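Local coordinates for protein alpha-galactosidase (Lactobacillus brevis, PDB 3MI6) that probably hydrolyses terminal, non-reducing alpha-D-galactose residues of alpha-D-galactosides, including galactose oligosaccharides, galactomannans and galactolipids, at residues T16-I22 and I34-I40; K357-M363 and Q405-F409. The contacts are given in a common frame with arbitrary orientation. Residues are numbered along the deposited sequence.

Interaction 1: T16-I22 and I34-I40; sequences TDHTSYI and IYYGPRI
Two antiparallel strands of a beta hairpin, 19-25 and 31-36, pair in a four-stranded sheet near the N-terminus; the axes of 19-22 and 34-36 approach to 4.7 Å, their N-to-C directions at 151°. Thr19 pairs with Pro38, their side chains diverging, and Tyr21 with Tyr36, as non-hydrogen-bonded pairs; Ser20 with Gly37 and Ile22 with Tyr35 are hydrogen-bonded. Ser20 N donates to Gly37 O (3.1 Å) and Ile22 N to Tyr35 O (2.8 Å). A classic beta bulge follows: Ile34 N (2.8 Å) and Tyr35 N (3.2 Å) both reach Ile22 O. On one face the edge of Tyr21 meets the ring face of Tyr36, both chi1 t, centroids 4.9 Å apart; Ile22 packs on the opposite face, CD1 4.0 Å from Tyr35 CD2. The chain turns a corner at Gly37, where a CB would clash with Tyr35 OH. Beyond it, Arg39 N donates to His18 O (2.6 Å) and Ser20 OG accepts from Ile40 N (2.8 Å), so backbone and side-chain acceptors together extend the pairing.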
loop_
_atom_site.group_PDB
_atom_site.type_symbol
_atom_site.label_atom_id
_atom_site.label_comp_id
_atom_site.label_asym_id
_atom_site.label_seq_id
_atom_site.Cartn_x
_atom_site.Cartn_y
_atom_site.Cartn_z
ATOM N N THR D 16 16.468 -14.714 28.812
ATOM C CA THR D 16 17.615 -13.879 28.510
ATOM C C THR D 16 17.407 -12.559 29.264
ATOM O O THR D 16 16.456 -12.428 30.046
ATOM C CB THR D 16 17.753 -13.651 26.989
ATOM O OG1 THR D 16 16.471 -13.353 26.424
ATOM C CG2 THR D 16 18.271 -14.889 26.320
ATOM N N ASP D 17 18.274 -11.581 29.059
ATOM C CA ASP D 17 18.032 -10.299 29.687
ATOM C C ASP D 17 16.630 -9.722 29.393
ATOM O O ASP D 17 16.017 -9.111 30.279
ATOM C CB ASP D 17 19.142 -9.309 29.351
ATOM C CG ASP D 17 20.432 -9.630 30.077
ATOM O OD1 ASP D 17 20.383 -10.532 30.942
ATOM O OD2 ASP D 17 21.480 -8.997 29.799
ATOM N N HIS D 18 16.100 -9.942 28.184
ATOM C CA HIS D 18 14.835 -9.301 27.796
ATOM C C HIS D 18 13.795 -10.220 27.159
ATOM O O HIS D 18 12.669 -9.795 26.897
ATOM C CB HIS D 18 15.104 -8.084 26.904
ATOM C CG HIS D 18 16.166 -7.180 27.443
ATOM N ND1 HIS D 18 17.491 -7.289 27.079
ATOM C CD2 HIS D 18 16.106 -6.173 28.348
ATOM C CE1 HIS D 18 18.199 -6.383 27.730
ATOM N NE2 HIS D 18 17.384 -5.690 28.504
ATOM N N THR D 19 14.149 -11.476 26.915
ATOM C CA THR D 19 13.191 -12.385 26.292
ATOM C C THR D 19 12.828 -13.627 27.127
ATOM O O THR D 19 13.537 -14.000 28.068
ATOM C CB THR D 19 13.631 -12.759 24.844
ATOM O OG1 THR D 19 14.575 -13.834 24.852
ATOM C CG2 THR D 19 14.267 -11.560 24.165
ATOM N N SER D 20 11.710 -14.253 26.773
ATOM C CA SER D 20 11.295 -15.508 27.385
ATOM C C SER D 20 10.844 -16.486 26.326
ATOM O O SER D 20 9.854 -16.257 25.644
ATOM C CB SER D 20 10.135 -15.295 28.369
ATOM O OG SER D 20 10.544 -14.563 29.513
ATOM N N TYR D 21 11.572 -17.583 26.194
ATOM C CA TYR D 21 11.166 -18.705 25.366
ATOM C C TYR D 21 10.660 -19.761 26.353
ATOM O O TYR D 21 11.389 -20.168 27.250
ATOM C CB TYR D 21 12.394 -19.207 24.609
ATOM C CG TYR D 21 12.156 -20.193 23.475
ATOM C CD1 TYR D 21 11.807 -21.510 23.731
ATOM C CD2 TYR D 21 12.342 -19.814 22.149
ATOM C CE1 TYR D 21 11.614 -22.408 22.708
ATOM C CE2 TYR D 21 12.162 -20.703 21.118
ATOM C CZ TYR D 21 11.800 -22.002 21.400
ATOM O OH TYR D 21 11.610 -22.892 20.369
ATOM N N ILE D 22 9.408 -20.177 26.215
ATOM C CA ILE D 22 8.813 -21.115 27.150
ATOM C C ILE D 22 8.154 -22.281 26.412
ATOM O O ILE D 22 7.356 -22.065 25.490
ATOM C CB ILE D 22 7.715 -20.446 27.993
ATOM C CG1 ILE D 22 8.210 -19.144 28.619
ATOM C CG2 ILE D 22 7.193 -21.391 29.057
ATOM C CD1 ILE D 22 7.063 -18.284 29.203
ATOM N N ILE D 34 4.915 -22.667 24.163
ATOM C CA ILE D 34 3.947 -21.831 24.873
ATOM C C ILE D 34 4.053 -20.345 24.474
ATOM O O ILE D 34 3.048 -19.689 24.216
ATOM C CB ILE D 34 4.099 -21.954 26.420
ATOM C CG1 ILE D 34 4.300 -23.403 26.837
ATOM C CG2 ILE D 34 2.878 -21.397 27.141
ATOM C CD1 ILE D 34 4.232 -23.586 28.315
ATOM N N TYR D 35 5.271 -19.821 24.423
ATOM C CA TYR D 35 5.448 -18.395 24.225
ATOM C C TYR D 35 6.894 -17.985 23.954
ATOM O O TYR D 35 7.821 -18.488 24.585
ATOM C CB TYR D 35 4.920 -17.638 25.445
ATOM C CG TYR D 35 5.351 -16.202 25.461
ATOM C CD1 TYR D 35 4.628 -15.227 24.770
ATOM C CD2 TYR D 35 6.486 -15.811 26.153
ATOM C CE1 TYR D 35 5.034 -13.889 24.782
ATOM C CE2 TYR D 35 6.896 -14.497 26.164
ATOM C CZ TYR D 35 6.171 -13.542 25.477
ATOM O OH TYR D 35 6.590 -12.239 25.505
ATOM N N TYR D 36 7.081 -17.069 23.011
ATOM C CA TYR D 36 8.403 -16.502 22.735
ATOM C C TYR D 36 8.142 -15.049 22.425
ATOM O O TYR D 36 7.350 -14.728 21.538
ATOM C CB TYR D 36 9.105 -17.230 21.577
ATOM C CG TYR D 36 10.539 -16.798 21.302
ATOM C CD1 TYR D 36 11.316 -16.195 22.284
ATOM C CD2 TYR D 36 11.121 -17.016 20.056
ATOM C CE1 TYR D 36 12.638 -15.799 22.025
ATOM C CE2 TYR D 36 12.438 -16.624 19.784
ATOM C CZ TYR D 36 13.194 -16.013 20.768
ATOM O OH TYR D 36 14.497 -15.625 20.486
ATOM N N GLY D 37 8.758 -14.167 23.199
ATOM C CA GLY D 37 8.409 -12.759 23.154
ATOM C C GLY D 37 9.218 -12.006 24.181
ATOM O O GLY D 37 10.209 -12.526 24.682
ATOM N N PRO D 38 8.818 -10.763 24.493
ATOM C CA PRO D 38 9.514 -10.073 25.585
ATOM C C PRO D 38 9.471 -10.920 26.865
ATOM O O PRO D 38 8.582 -11.766 27.018
ATOM C CB PRO D 38 8.700 -8.786 25.757
ATOM C CG PRO D 38 8.020 -8.577 24.448
ATOM C CD PRO D 38 7.771 -9.928 23.871
ATOM N N ARG D 39 10.422 -10.702 27.769
ATOM C CA ARG D 39 10.482 -11.462 29.012
ATOM C C ARG D 39 9.191 -11.387 29.833
ATOM O O ARG D 39 8.590 -10.319 29.985
ATOM C CB ARG D 39 11.673 -11.000 29.848
ATOM C CG ARG D 39 11.941 -11.870 31.075
ATOM C CD ARG D 39 13.414 -11.786 31.490
ATOM N NE ARG D 39 13.672 -12.225 32.861
ATOM C CZ ARG D 39 14.754 -11.868 33.543
ATOM N NH1 ARG D 39 15.643 -11.068 32.972
ATOM N NH2 ARG D 39 14.945 -12.285 34.789
ATOM N N ILE D 40 8.756 -12.531 30.352
ATOM C CA ILE D 40 7.650 -12.568 31.307
ATOM C C ILE D 40 8.043 -13.427 32.505
ATOM O O ILE D 40 9.026 -14.147 32.459
ATOM C CB ILE D 40 6.304 -13.031 30.675
ATOM C CG1 ILE D 40 6.276 -14.539 30.430
ATOM C CG2 ILE D 40 6.026 -12.271 29.399
ATOM C CD1 ILE D 40 4.983 -15.030 29.812
HETATM O O HOH W 1 15.735 -14.171 22.534
#

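Interaction 2: K357-M363 and Q405-F409; sequences KRLGIEM and QGMKF
Each segment carries the Schellman motif that closes a helix, 346-358 or 394-404, and then enters a strand, the alpha-to-beta passage that recurs around a (beta/alpha)8 barrel. Helix 346-358 gives way to a turn in which Gly360, at phi 96° and psi 9°, takes the positive phi of the motif, and Gly360 N bonds to Lys357 O at 2.9 Å. In 405-409 the same role falls to Gly406, at phi 76° and psi 15°. The chains then converge on a parallel bridge between Met363 and Lys408, with CA atoms 4.2 Å apart. Here Lys408 N donates to Glu362 O at 3.0 Å, and Met363 CA lies 3.3 Å from Lys408 O in a CA-H...O contact. Strands 363-366 and 408-413 are neighbours in the barrel, so this pairing marks where they begin to run together.

Met363 and Met407 are both selenomethionine. Met363, chi1 and chi2 t and chi3 m, brings CE to 3.5 Å from Lys408 CB. Met407, chi1 m and chi2 t, fills the space between the segments: its CG is 3.8 Å from Ile361 O. Glu362 turns its CB away and forms a salt bridge with Arg630. Phe409 likewise turns its CB away, and its side chain packs on helix 394-404. At the helical ends Lys357 CB touches Met407 CE at 3.7 Å, while Lys357 NZ donates to Gln405 O at 3.1 Å.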
loop_
_atom_site.group_PDB
_atom_site.type_symbol
_atom_site.label_atom_id
_atom_site.label_comp_id
_atom_site.label_asym_id
_atom_site.label_seq_id
_atom_site.Cartn_x
_atom_site.Cartn_y
_atom_site.Cartn_z
ATOM N N LYS D 357 53.717 -0.033 -0.294
ATOM C CA LYS D 357 54.369 0.300 0.962
ATOM C C LYS D 357 54.424 1.811 1.213
ATOM O O LYS D 357 54.122 2.271 2.311
ATOM C CB LYS D 357 55.773 -0.319 0.979
ATOM C CG LYS D 357 56.768 0.297 1.953
ATOM C CD LYS D 357 56.691 -0.297 3.354
ATOM C CE LYS D 357 57.972 0.026 4.145
ATOM N NZ LYS D 357 57.871 -0.313 5.606
ATOM N N ARG D 358 54.803 2.580 0.197
ATOM C CA ARG D 358 54.939 4.026 0.353
ATOM C C ARG D 358 53.599 4.664 0.666
ATOM O O ARG D 358 53.540 5.794 1.141
ATOM C CB ARG D 358 55.553 4.673 -0.895
ATOM C CG ARG D 358 56.990 4.239 -1.175
ATOM C CD ARG D 358 57.480 4.716 -2.541
ATOM N NE ARG D 358 58.358 3.726 -3.169
ATOM C CZ ARG D 358 58.349 3.429 -4.470
ATOM N NH1 ARG D 358 57.503 4.055 -5.291
ATOM N NH2 ARG D 358 59.183 2.504 -4.951
ATOM N N LEU D 359 52.526 3.925 0.401
ATOM C CA LEU D 359 51.171 4.402 0.629
ATOM C C LEU D 359 50.682 4.053 2.027
ATOM O O LEU D 359 49.653 4.564 2.487
ATOM C CB LEU D 359 50.228 3.796 -0.403
ATOM C CG LEU D 359 50.298 4.435 -1.778
ATOM C CD1 LEU D 359 49.172 3.913 -2.643
ATOM C CD2 LEU D 359 50.201 5.937 -1.607
ATOM N N GLY D 360 51.419 3.164 2.687
ATOM C CA GLY D 360 51.116 2.763 4.045
ATOM C C GLY D 360 50.302 1.490 4.116
ATOM O O GLY D 360 49.822 1.116 5.189
ATOM N N ILE D 361 50.143 0.826 2.975
ATOM C CA ILE D 361 49.398 -0.429 2.915
ATOM C C ILE D 361 50.146 -1.519 3.687
ATOM O O ILE D 361 51.370 -1.496 3.760
ATOM C CB ILE D 361 49.079 -0.815 1.453
ATOM C CG1 ILE D 361 48.027 0.153 0.901
ATOM C CG2 ILE D 361 48.575 -2.241 1.352
ATOM C CD1 ILE D 361 47.734 -0.025 -0.550
ATOM N N GLU D 362 49.412 -2.447 4.290
ATOM C CA GLU D 362 49.985 -3.342 5.289
ATOM C C GLU D 362 50.175 -4.790 4.864
ATOM O O GLU D 362 50.816 -5.563 5.576
ATOM C CB GLU D 362 49.140 -3.311 6.550
ATOM C CG GLU D 362 49.423 -2.110 7.394
ATOM C CD GLU D 362 48.351 -1.864 8.425
ATOM O OE1 GLU D 362 47.241 -2.413 8.247
ATOM O OE2 GLU D 362 48.621 -1.121 9.402
HETATM N N MSE D 363 49.623 -5.159 3.714
HETATM C CA MSE D 363 49.632 -6.553 3.285
HETATM C C MSE D 363 49.405 -6.659 1.793
HETATM O O MSE D 363 48.570 -5.949 1.234
HETATM C CB MSE D 363 48.563 -7.365 4.026
HETATM C CG MSE D 363 48.346 -8.747 3.448
HETATM SE SE MSE D 363 46.814 -9.683 4.216
HETATM C CE MSE D 363 47.552 -10.165 5.952
ATOM N N GLN D 405 60.020 -5.899 3.546
ATOM C CA GLN D 405 59.357 -4.607 3.433
ATOM C C GLN D 405 58.468 -4.277 4.643
ATOM O O GLN D 405 57.826 -3.236 4.675
ATOM C CB GLN D 405 58.533 -4.564 2.143
ATOM C CG GLN D 405 59.351 -4.317 0.887
ATOM C CD GLN D 405 59.972 -2.931 0.891
ATOM O OE1 GLN D 405 60.869 -2.644 1.690
ATOM N NE2 GLN D 405 59.481 -2.054 0.011
ATOM N N GLY D 406 58.440 -5.161 5.637
ATOM C CA GLY D 406 57.638 -4.952 6.830
ATOM C C GLY D 406 56.158 -5.199 6.602
ATOM O O GLY D 406 55.312 -4.819 7.426
HETATM N N MSE D 407 55.847 -5.848 5.480
HETATM C CA MSE D 407 54.474 -6.132 5.099
HETATM C C MSE D 407 54.066 -7.587 5.291
HETATM O O MSE D 407 54.895 -8.450 5.549
HETATM C CB MSE D 407 54.248 -5.730 3.655
HETATM C CG MSE D 407 53.994 -4.254 3.479
HETATM SE SE MSE D 407 53.519 -3.894 1.631
HETATM C CE MSE D 407 55.276 -4.001 0.831
ATOM N N LYS D 408 52.768 -7.848 5.180
ATOM C CA LYS D 408 52.245 -9.199 5.316
ATOM C C LYS D 408 51.988 -9.768 3.940
ATOM O O LYS D 408 51.854 -9.029 2.984
ATOM C CB LYS D 408 50.961 -9.202 6.132
ATOM C CG LYS D 408 51.177 -9.018 7.616
ATOM C CD LYS D 408 49.854 -8.847 8.344
ATOM C CE LYS D 408 50.023 -8.897 9.856
ATOM N NZ LYS D 408 48.695 -8.781 10.529
ATOM N N PHE D 409 51.926 -11.088 3.837
ATOM C CA PHE D 409 51.753 -11.726 2.541
ATOM C C PHE D 409 50.624 -12.728 2.569
ATOM O O PHE D 409 50.497 -13.506 3.512
ATOM C CB PHE D 409 53.042 -12.416 2.092
ATOM C CG PHE D 409 52.931 -13.063 0.755
ATOM C CD1 PHE D 409 52.813 -12.294 -0.391
ATOM C CD2 PHE D 409 52.937 -14.440 0.635
ATOM C CE1 PHE D 409 52.701 -12.879 -1.628
ATOM C CE2 PHE D 409 52.831 -15.031 -0.601
ATOM C CZ PHE D 409 52.713 -14.247 -1.735
#

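In the fold
Interaction 1 is complete in the sequence before interaction 2 begins, and the two lie on opposite sides of the chain's centre, their centres about 50 Å apart and their nearest atoms about 33 Å apart. They share no sheet. Interaction 1 joins neighbouring strands of a small antiparallel sheet, packs against strands 159-167 and 290-301 of the nine-stranded sheet, and reaches Asn709 of a second subunit. Interaction 2 joins adjacent strands of the parallel eight-stranded barrel. The pair illustrates how a multidomain glycosidase divides its architecture: the hairpin lies away from the predicted catalytic site, whereas Met363 lies about 9 Å from Lys477, a predicted substrate-binding residue, measured between side chains.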